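Local coordinates for CELL WALL surface anchor family protein (Streptococcus pneumoniae, PDB 2WW8) that is the pilus adhesin and probably attaches the bacterium to host cells through an integrin-like metal-binding domain carried on immunoglobulin-like and prealbumin-like domains, at residues 532-536 and 556-561; 688-694 and 715-721; 734-738 and 825-831. The contacts are given in a common frame with arbitrary orientation. Numbering follows the deposited sequence.

Contact 1. Residues 532-536 and 556-561; sequences YDVFT and MQSISS
Two hydrogen bonds join Val534 to Ser561: Val534 N donates to Ser561 OG (3.0 Å), and Ser561 N donates to Val534 O (3.0 Å), both nearly linear. Ser561, with chi1 at 58° (p), thus meets the strand with backbone and side chain together, and the two CA atoms lie 4.9 Å apart. Two residues on, Thr536 OG1 and Ser560 OG are hydrogen-bonded at 2.8 Å; both side chains take the m rotamer. Ser560 OG also donates to Met556 O (2.8 Å), in the last turn of helix 549-558, and a water hydrogen-bonds to both Ile559 O (2.7 Å, as donor) and Thr536 OG1 (2.7 Å). Residues 533-536 are extended, with Val534 and Thr536 pointing toward the 556-561 segment and Asp533 and Phe535 away from it. The helix gives out through Ile559 (phi/psi -106/27) and extended Ser560. Packing is lighter: Val534 CB lies 4.1 Å from Ser561 CB, Thr536 CG2 4.1 Å from Met556 SD, and the methyl Val534 CG1 approaches the carbonyl Ile559 O at 3.5 Å. About 303 Å² is buried in all. Outside the segments, Tyr523 of helix 516-526 covers Val534 and Ile559, while Tyr532 OH bonds to Asp367, a calcium ligand. The segments belong to a beta-alpha-beta unit, strand 533-539, helix 549-558 and strand 566-569, at one side of a parallel sheet consistent with the integrin-like fold. With three hydroxyls and a water meeting backbone and one another, the helix exit is fixed to the strand mainly by directional polar bonds, supplemented by a few methyl and thioether contacts.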
loop_
_atom_site.group_PDB
_atom_site.type_symbol
_atom_site.label_atom_id
_atom_site.label_comp_id
_atom_site.label_asym_id
_atom_site.label_seq_id
_atom_site.Cartn_x
_atom_site.Cartn_y
_atom_site.Cartn_z
ATOM N N TYR A 532 -14.729 40.671 -12.112
ATOM C CA TYR A 532 -14.807 39.294 -11.623
ATOM C C TYR A 532 -15.325 38.351 -12.697
ATOM O O TYR A 532 -16.144 38.761 -13.533
ATOM C CB TYR A 532 -15.684 39.155 -10.412
ATOM C CG TYR A 532 -15.442 40.015 -9.196
ATOM C CD1 TYR A 532 -14.165 40.467 -8.850
ATOM C CD2 TYR A 532 -16.533 40.406 -8.400
ATOM C CE1 TYR A 532 -13.960 41.282 -7.699
ATOM C CE2 TYR A 532 -16.358 41.194 -7.301
ATOM C CZ TYR A 532 -15.071 41.590 -6.927
ATOM O OH TYR A 532 -14.890 42.378 -5.803
ATOM N N ASP A 533 -14.846 37.110 -12.696
ATOM C CA ASP A 533 -15.619 36.043 -13.354
ATOM C C ASP A 533 -16.724 35.607 -12.368
ATOM O O ASP A 533 -16.489 35.132 -11.265
ATOM C CB ASP A 533 -14.753 34.837 -13.740
ATOM C CG ASP A 533 -13.677 35.213 -14.735
ATOM O OD1 ASP A 533 -14.021 35.258 -15.933
ATOM O OD2 ASP A 533 -12.506 35.469 -14.333
ATOM N N VAL A 534 -17.972 35.653 -12.803
ATOM C CA VAL A 534 -19.097 35.252 -11.931
ATOM C C VAL A 534 -19.891 34.230 -12.746
ATOM O O VAL A 534 -20.448 34.599 -13.805
ATOM C CB VAL A 534 -20.012 36.456 -11.613
ATOM C CG1 VAL A 534 -21.108 36.015 -10.634
ATOM C CG2 VAL A 534 -19.166 37.601 -10.991
ATOM N N PHE A 535 -19.946 33.017 -12.208
ATOM C CA PHE A 535 -20.654 31.854 -12.776
ATOM C C PHE A 535 -21.839 31.482 -11.863
ATOM O O PHE A 535 -21.676 31.465 -10.649
ATOM C CB PHE A 535 -19.701 30.657 -12.757
ATOM C CG PHE A 535 -18.476 30.863 -13.589
ATOM C CD1 PHE A 535 -18.574 30.933 -14.977
ATOM C CD2 PHE A 535 -17.219 30.983 -12.985
ATOM C CE1 PHE A 535 -17.434 31.106 -15.806
ATOM C CE2 PHE A 535 -16.048 31.154 -13.827
ATOM C CZ PHE A 535 -16.169 31.256 -15.222
ATOM N N THR A 536 -23.004 31.212 -12.434
ATOM C CA THR A 536 -24.205 30.893 -11.692
ATOM C C THR A 536 -24.709 29.552 -12.229
ATOM O O THR A 536 -24.964 29.347 -13.447
ATOM C CB THR A 536 -25.274 31.993 -11.881
ATOM O OG1 THR A 536 -24.662 33.254 -11.535
ATOM C CG2 THR A 536 -26.489 31.789 -10.931
ATOM N N MET A 556 -31.062 35.691 -13.565
ATOM C CA MET A 556 -29.844 34.949 -13.194
ATOM C C MET A 556 -28.681 35.257 -14.149
ATOM O O MET A 556 -27.513 35.334 -13.741
ATOM C CB MET A 556 -30.169 33.433 -13.241
ATOM C CG MET A 556 -31.010 32.928 -12.057
ATOM S SD MET A 556 -30.259 33.276 -10.446
ATOM C CE MET A 556 -31.683 33.022 -9.386
ATOM N N GLN A 557 -28.995 35.414 -15.423
ATOM C CA GLN A 557 -27.991 35.911 -16.377
ATOM C C GLN A 557 -27.426 37.290 -15.969
ATOM O O GLN A 557 -26.207 37.512 -16.119
ATOM C CB GLN A 557 -28.605 35.987 -17.766
ATOM C CG GLN A 557 -28.761 34.598 -18.425
ATOM C CD GLN A 557 -29.613 34.626 -19.691
ATOM O OE1 GLN A 557 -30.275 35.613 -19.963
ATOM N NE2 GLN A 557 -29.639 33.516 -20.439
ATOM N N SER A 558 -28.285 38.178 -15.445
ATOM C CA SER A 558 -27.895 39.559 -15.142
ATOM C C SER A 558 -27.103 39.581 -13.848
ATOM O O SER A 558 -26.468 40.583 -13.569
ATOM C CB SER A 558 -29.118 40.465 -14.923
ATOM O OG SER A 558 -29.675 40.206 -13.627
ATOM N N ILE A 559 -27.118 38.521 -13.041
ATOM C CA ILE A 559 -26.173 38.508 -11.917
ATOM C C ILE A 559 -25.033 37.542 -12.151
ATOM O O ILE A 559 -24.462 37.011 -11.203
ATOM C CB ILE A 559 -26.862 38.252 -10.570
ATOM C CG1 ILE A 559 -27.581 36.883 -10.559
ATOM C CG2 ILE A 559 -27.861 39.412 -10.232
ATOM C CD1 ILE A 559 -27.713 36.270 -9.186
ATOM N N SER A 560 -24.715 37.297 -13.419
ATOM C CA SER A 560 -23.526 36.537 -13.799
ATOM C C SER A 560 -22.714 37.484 -14.682
ATOM O O SER A 560 -23.279 38.445 -15.213
ATOM C CB SER A 560 -23.918 35.335 -14.691
ATOM O OG SER A 560 -24.861 34.520 -14.020
ATOM N N SER A 561 -21.434 37.203 -14.924
ATOM C CA SER A 561 -20.557 38.176 -15.620
ATOM C C SER A 561 -20.821 38.244 -17.128
ATOM O O SER A 561 -20.439 39.203 -17.774
ATOM C CB SER A 561 -19.072 37.992 -15.259
ATOM O OG SER A 561 -18.637 36.654 -15.579
HETATM O O HOH W 1 -24.510 34.919 -9.436
#

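Contact 2. Residues 688-694 and 715-721; sequences SNKFYDT and IPKIRDV
An antiparallel beta pairing in the Ig-like region of the tip pilin family joins 688-694 to 715-721, their end-to-end directions 159° apart. Tyr692 and Ile718 form the hydrogen-bonded pair: Tyr692 N to Ile718 O 2.7 Å, Ile718 N to Tyr692 O 2.9 Å, CA-CA 5.3 Å. Asp693 and Lys717 are the adjacent non-hydrogen-bonded pair (CA-CA 4.3 Å). Thr694 N extends the pairing by donating to Pro716 O (2.9 Å), and at the other end Asn689 N donates to Asp720 O (2.7 Å), where Asn689 has positive phi (83/-15). Between these bonds a water accepts from Asp720 N (2.8 Å) and lies within hydrogen-bonding distance of Lys690 O (2.8 Å). Lys717 NZ serves two acceptors, Asp693 OD1 in a salt bridge (2.9 Å) and its neighbour Ile715 O (2.8 Å). The Arg719 guanidinium is similarly well used: NH1 donates to Asn689 O (3.2 Å), NE to His172 O and NH2 to Ser142 O. The Asp720 carboxylate is taken up by Lys173, in a salt bridge, and by Asn202. Strand 717-718 also pairs with strand 171-184, so it lies between two neighbours; Ile718 and Tyr692 share a face that meets Leu682. The p rotamer of Arg719 (chi1 62°, the rest t) lays its chain over Phe691 (chi1 -86°), a CH-pi contact with Arg719 CD 3.6 Å from the centroid of the Phe691 ring.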
loop_
_atom_site.group_PDB
_atom_site.type_symbol
_atom_site.label_atom_id
_atom_site.label_comp_id
_atom_site.label_asym_id
_atom_site.label_seq_id
_atom_site.Cartn_x
_atom_site.Cartn_y
_atom_site.Cartn_z
ATOM N N SER A 688 25.787 -17.623 -1.773
ATOM C CA SER A 688 25.128 -17.857 -0.495
ATOM C C SER A 688 25.066 -16.597 0.386
ATOM O O SER A 688 26.079 -15.939 0.543
ATOM C CB SER A 688 25.865 -19.010 0.217
ATOM O OG SER A 688 24.980 -19.719 1.066
ATOM N N ASN A 689 23.896 -16.275 0.942
ATOM C CA ASN A 689 23.710 -15.258 1.989
ATOM C C ASN A 689 23.589 -13.810 1.487
ATOM O O ASN A 689 23.191 -12.886 2.219
ATOM C CB ASN A 689 24.806 -15.402 3.064
ATOM C CG ASN A 689 24.439 -16.427 4.124
ATOM O OD1 ASN A 689 23.276 -16.561 4.502
ATOM N ND2 ASN A 689 25.432 -17.144 4.633
ATOM N N LYS A 690 23.972 -13.648 0.224
ATOM C CA LYS A 690 24.055 -12.368 -0.472
ATOM C C LYS A 690 22.697 -11.870 -0.994
ATOM O O LYS A 690 21.902 -12.609 -1.601
ATOM C CB LYS A 690 25.060 -12.494 -1.622
ATOM C CG LYS A 690 25.305 -11.209 -2.390
ATOM C CD LYS A 690 26.378 -11.373 -3.491
ATOM C CE LYS A 690 26.463 -10.179 -4.460
ATOM N NZ LYS A 690 26.623 -8.943 -3.663
ATOM N N PHE A 691 22.425 -10.598 -0.740
ATOM C CA PHE A 691 21.159 -10.000 -1.160
ATOM C C PHE A 691 21.282 -9.471 -2.581
ATOM O O PHE A 691 22.206 -8.726 -2.898
ATOM C CB PHE A 691 20.715 -8.898 -0.205
ATOM C CG PHE A 691 19.935 -9.408 0.958
ATOM C CD1 PHE A 691 18.638 -9.856 0.785
ATOM C CD2 PHE A 691 20.501 -9.439 2.232
ATOM C CE1 PHE A 691 17.893 -10.341 1.880
ATOM C CE2 PHE A 691 19.778 -9.922 3.331
ATOM C CZ PHE A 691 18.483 -10.379 3.167
ATOM N N TYR A 692 20.366 -9.867 -3.446
ATOM C CA TYR A 692 20.356 -9.378 -4.828
ATOM C C TYR A 692 19.168 -8.448 -5.001
ATOM O O TYR A 692 18.046 -8.837 -4.659
ATOM C CB TYR A 692 20.228 -10.569 -5.805
ATOM C CG TYR A 692 21.512 -11.375 -5.889
ATOM C CD1 TYR A 692 21.730 -12.425 -4.999
ATOM C CD2 TYR A 692 22.530 -11.059 -6.811
ATOM C CE1 TYR A 692 22.912 -13.157 -5.037
ATOM C CE2 TYR A 692 23.718 -11.828 -6.853
ATOM C CZ TYR A 692 23.899 -12.860 -5.952
ATOM O OH TYR A 692 25.058 -13.645 -5.921
ATOM N N ASP A 693 19.384 -7.263 -5.567
ATOM C CA ASP A 693 18.255 -6.416 -6.046
ATOM C C ASP A 693 17.428 -7.193 -7.082
ATOM O O ASP A 693 17.993 -7.888 -7.975
ATOM C CB ASP A 693 18.774 -5.180 -6.755
ATOM C CG ASP A 693 19.299 -4.119 -5.795
ATOM O OD1 ASP A 693 19.254 -4.274 -4.543
ATOM O OD2 ASP A 693 19.783 -3.096 -6.317
ATOM N N THR A 694 16.103 -7.103 -6.945
ATOM C CA THR A 694 15.212 -7.787 -7.896
ATOM C C THR A 694 15.229 -7.148 -9.250
ATOM O O THR A 694 14.892 -7.820 -10.225
ATOM C CB THR A 694 13.742 -7.913 -7.409
ATOM O OG1 THR A 694 13.286 -6.639 -6.964
ATOM C CG2 THR A 694 13.695 -8.873 -6.211
ATOM N N ILE A 715 13.673 -0.389 -4.649
ATOM C CA ILE A 715 14.053 -1.742 -5.116
ATOM C C ILE A 715 14.159 -2.824 -3.995
ATOM O O ILE A 715 14.973 -2.673 -3.089
ATOM C CB ILE A 715 15.446 -1.726 -5.834
ATOM C CG1 ILE A 715 15.586 -0.549 -6.801
ATOM C CG2 ILE A 715 15.644 -3.007 -6.618
ATOM C CD1 ILE A 715 14.763 -0.795 -8.013
ATOM N N PRO A 716 13.383 -3.926 -4.077
ATOM C CA PRO A 716 13.459 -5.066 -3.167
ATOM C C PRO A 716 14.708 -5.918 -3.408
ATOM O O PRO A 716 15.372 -5.787 -4.447
ATOM C CB PRO A 716 12.248 -5.917 -3.580
ATOM C CG PRO A 716 11.287 -4.902 -4.237
ATOM C CD PRO A 716 12.278 -4.110 -5.057
ATOM N N LYS A 717 14.988 -6.798 -2.440
ATOM C CA LYS A 717 16.177 -7.656 -2.507
ATOM C C LYS A 717 15.782 -9.061 -2.092
ATOM O O LYS A 717 14.895 -9.200 -1.242
ATOM C CB LYS A 717 17.263 -7.197 -1.527
ATOM C CG LYS A 717 17.911 -5.887 -1.943
ATOM C CD LYS A 717 17.311 -4.708 -1.228
ATOM C CE LYS A 717 18.205 -3.480 -1.447
ATOM N NZ LYS A 717 17.716 -2.679 -2.649
ATOM N N ILE A 718 16.449 -10.078 -2.644
ATOM C CA ILE A 718 16.178 -11.449 -2.222
ATOM C C ILE A 718 17.516 -12.164 -2.118
ATOM O O ILE A 718 18.501 -11.771 -2.789
ATOM C CB ILE A 718 15.227 -12.198 -3.193
ATOM C CG1 ILE A 718 15.843 -12.266 -4.600
ATOM C CG2 ILE A 718 13.829 -11.521 -3.185
ATOM C CD1 ILE A 718 15.081 -13.133 -5.578
ATOM N N ARG A 719 17.552 -13.187 -1.254
ATOM C CA ARG A 719 18.744 -14.023 -1.146
ATOM C C ARG A 719 18.379 -15.466 -0.838
ATOM O O ARG A 719 17.208 -15.780 -0.595
ATOM C CB ARG A 719 19.650 -13.527 -0.016
ATOM C CG ARG A 719 18.932 -13.599 1.328
ATOM C CD ARG A 719 19.919 -13.441 2.444
ATOM N NE ARG A 719 19.298 -13.384 3.759
ATOM C CZ ARG A 719 20.009 -13.372 4.875
ATOM N NH1 ARG A 719 21.329 -13.417 4.777
ATOM N NH2 ARG A 719 19.410 -13.324 6.055
ATOM N N ASP A 720 19.388 -16.335 -0.833
ATOM C CA ASP A 720 19.238 -17.710 -0.343
ATOM C C ASP A 720 20.576 -18.151 0.255
ATOM O O ASP A 720 21.575 -17.443 0.083
ATOM C CB ASP A 720 18.807 -18.706 -1.430
ATOM C CG ASP A 720 18.199 -19.994 -0.849
ATOM O OD1 ASP A 720 17.925 -20.087 0.371
ATOM O OD2 ASP A 720 17.995 -20.948 -1.618
ATOM N N VAL A 721 20.577 -19.281 0.961
ATOM C CA VAL A 721 21.811 -19.799 1.562
ATOM C C VAL A 721 22.049 -21.163 0.923
ATOM O O VAL A 721 21.128 -21.987 0.852
ATOM C CB VAL A 721 21.750 -19.880 3.116
ATOM C CG1 VAL A 721 20.596 -20.748 3.605
ATOM C CG2 VAL A 721 23.051 -20.447 3.696
HETATM O O HOH W 2 21.579 -15.274 -2.224
#

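Contact 3. Residues 734-738 and 825-831; sequences KLGDI and NGEVRDV
Gly826, Lys734 and Val828 carry most of this contact, which buries 323 Å² without a hydrogen bond between its segments. Gly826 sits at positive phi (61/16), just after Asn825 (50/45), in the turn between strands 816-824 and 827-833; a CB there would fall 2.3 Å from Lys734 CD. Into that space bends the lysine, chi1 55° (p) and chi2 110°, bringing Lys734 CD to 3.4 Å from Gly826 CA and 3.1 Å from Asn825 O. The backbones are closest at Leu735 and Gly826, CA-CA 4.3 Å, with CA-H...O contacts from Gly826 CA to Lys734 O (3.5 Å) and from Gly736 CA to Gly826 O (3.4 Å). Strands 736-738 and 827-831 then cross at 65°, axes 6.0 Å apart. Val828, chi1 t, points at the first strand: its CG1 meets Ile738 CD1 at 3.4 Å and its CG2 Asp737 O at 3.1 Å. Val831 CG2 is 4.0 Å from Ile738 CD1. Asp796 holds the turn by accepting from Asn825 N and Gly826 N, and Phe821 covers Ile738. The crossing joins the two sheets of the prealbumin-like beta sandwich where they come close together. Close glycine backbone at one end and aliphatic contact at the other imply packing by shape, with no polar bond to set the register.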
loop_
_atom_site.group_PDB
_atom_site.type_symbol
_atom_site.label_atom_id
_atom_site.label_comp_id
_atom_site.label_asym_id
_atom_site.label_seq_id
_atom_site.Cartn_x
_atom_site.Cartn_y
_atom_site.Cartn_z
ATOM N N LYS A 734 37.971 -53.642 10.683
ATOM C CA LYS A 734 39.204 -54.353 10.322
ATOM C C LYS A 734 39.413 -55.625 11.127
ATOM O O LYS A 734 39.098 -55.710 12.317
ATOM C CB LYS A 734 40.457 -53.471 10.296
ATOM C CG LYS A 734 40.788 -52.690 11.559
ATOM C CD LYS A 734 42.036 -53.224 12.253
ATOM C CE LYS A 734 43.331 -52.827 11.562
ATOM N NZ LYS A 734 43.316 -53.305 10.156
ATOM N N LEU A 735 39.930 -56.629 10.432
ATOM C CA LEU A 735 40.210 -57.890 11.100
ATOM C C LEU A 735 41.718 -58.172 11.200
ATOM O O LEU A 735 42.532 -57.698 10.402
ATOM C CB LEU A 735 39.405 -59.038 10.462
ATOM C CG LEU A 735 37.875 -58.874 10.492
ATOM C CD1 LEU A 735 37.231 -59.799 9.470
ATOM C CD2 LEU A 735 37.222 -59.025 11.884
ATOM N N GLY A 736 42.093 -58.961 12.200
ATOM C CA GLY A 736 43.497 -59.280 12.411
ATOM C C GLY A 736 44.110 -60.268 11.434
ATOM O O GLY A 736 43.428 -61.131 10.856
ATOM N N ASP A 737 45.426 -60.117 11.294
ATOM C CA ASP A 737 46.282 -61.068 10.602
ATOM C C ASP A 737 47.692 -61.168 11.216
ATOM O O ASP A 737 48.218 -60.202 11.784
ATOM C CB ASP A 737 46.340 -60.730 9.116
ATOM C CG ASP A 737 47.120 -59.462 8.841
ATOM O OD1 ASP A 737 46.725 -58.360 9.295
ATOM O OD2 ASP A 737 48.158 -59.586 8.159
ATOM N N ILE A 738 48.298 -62.352 11.101
ATOM C CA ILE A 738 49.578 -62.665 11.726
ATOM C C ILE A 738 50.120 -63.913 11.015
ATOM O O ILE A 738 49.368 -64.828 10.653
ATOM C CB ILE A 738 49.467 -62.823 13.277
ATOM C CG1 ILE A 738 50.857 -63.041 13.885
ATOM C CG2 ILE A 738 48.486 -63.951 13.685
ATOM C CD1 ILE A 738 50.972 -62.645 15.366
ATOM N N ASN A 825 40.825 -54.438 18.309
ATOM C CA ASN A 825 40.537 -53.473 17.247
ATOM C C ASN A 825 41.234 -53.883 15.952
ATOM O O ASN A 825 41.865 -53.056 15.294
ATOM C CB ASN A 825 40.963 -52.076 17.689
ATOM C CG ASN A 825 40.263 -51.634 18.971
ATOM O OD1 ASN A 825 39.073 -51.884 19.181
ATOM N ND2 ASN A 825 41.009 -50.964 19.839
ATOM N N GLY A 826 41.139 -55.181 15.639
ATOM C CA GLY A 826 41.799 -55.826 14.496
ATOM C C GLY A 826 43.320 -55.799 14.441
ATOM O O GLY A 826 43.911 -56.035 13.390
ATOM N N GLU A 827 43.962 -55.494 15.563
ATOM C CA GLU A 827 45.417 -55.568 15.637
ATOM C C GLU A 827 45.946 -56.672 16.552
ATOM O O GLU A 827 45.364 -57.005 17.586
ATOM C CB GLU A 827 46.007 -54.212 16.011
ATOM C CG GLU A 827 45.806 -53.152 14.936
ATOM C CD GLU A 827 46.388 -51.825 15.377
ATOM O OE1 GLU A 827 47.610 -51.771 15.642
ATOM O OE2 GLU A 827 45.628 -50.839 15.481
ATOM N N VAL A 828 47.062 -57.249 16.130
ATOM C CA VAL A 828 47.791 -58.213 16.932
ATOM C C VAL A 828 48.405 -57.531 18.167
ATOM O O VAL A 828 49.168 -56.560 18.038
ATOM C CB VAL A 828 48.899 -58.899 16.088
ATOM C CG1 VAL A 828 49.647 -59.958 16.943
ATOM C CG2 VAL A 828 48.349 -59.466 14.765
ATOM N N ARG A 829 48.082 -58.042 19.355
ATOM C CA ARG A 829 48.666 -57.556 20.621
ATOM C C ARG A 829 49.230 -58.702 21.462
ATOM O O ARG A 829 48.779 -59.844 21.326
ATOM C CB ARG A 829 47.643 -56.795 21.478
ATOM C CG ARG A 829 47.112 -55.514 20.891
ATOM C CD ARG A 829 48.120 -54.392 20.638
ATOM N NE ARG A 829 47.436 -53.281 19.961
ATOM C CZ ARG A 829 47.852 -52.016 19.926
ATOM N NH1 ARG A 829 48.981 -51.662 20.529
ATOM N NH2 ARG A 829 47.131 -51.100 19.286
ATOM N N ASP A 830 50.203 -58.373 22.318
ATOM C CA ASP A 830 50.738 -59.250 23.374
ATOM C C ASP A 830 51.145 -60.649 22.897
ATOM O O ASP A 830 50.672 -61.661 23.420
ATOM C CB ASP A 830 49.758 -59.361 24.542
ATOM C CG ASP A 830 49.297 -58.001 25.038
ATOM O OD1 ASP A 830 50.122 -57.060 25.166
ATOM O OD2 ASP A 830 48.083 -57.880 25.305
ATOM N N VAL A 831 51.987 -60.700 21.873
ATOM C CA VAL A 831 52.410 -61.975 21.298
ATOM C C VAL A 831 53.472 -62.548 22.229
ATOM O O VAL A 831 54.561 -61.950 22.355
ATOM C CB VAL A 831 53.014 -61.840 19.893
ATOM C CG1 VAL A 831 53.423 -63.195 19.372
ATOM C CG2 VAL A 831 52.054 -61.152 18.935
#

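From the N terminus, the chain has built most of the first prealbumin-like domain and most of the metal-binding domain before contact 1 closes the short strand-to-helix excursion 537-555 of a beta-alpha-beta unit. Contact 2 then closes a 20-residue, helix-free loop in the Ig-like region, where strand 717-718 also pairs with strand 171-184, from much earlier in the chain. The chain next returns to add strand 724-730 to the N-terminal domain. Contact 3 spans 86 residues and joins the two sheets of the C-terminal prealbumin-like domain. The three follow in series, none nesting or crossing. Contacts 1 and 3 lie on opposite sides of the chain's centre, their centres about 120 Å apart.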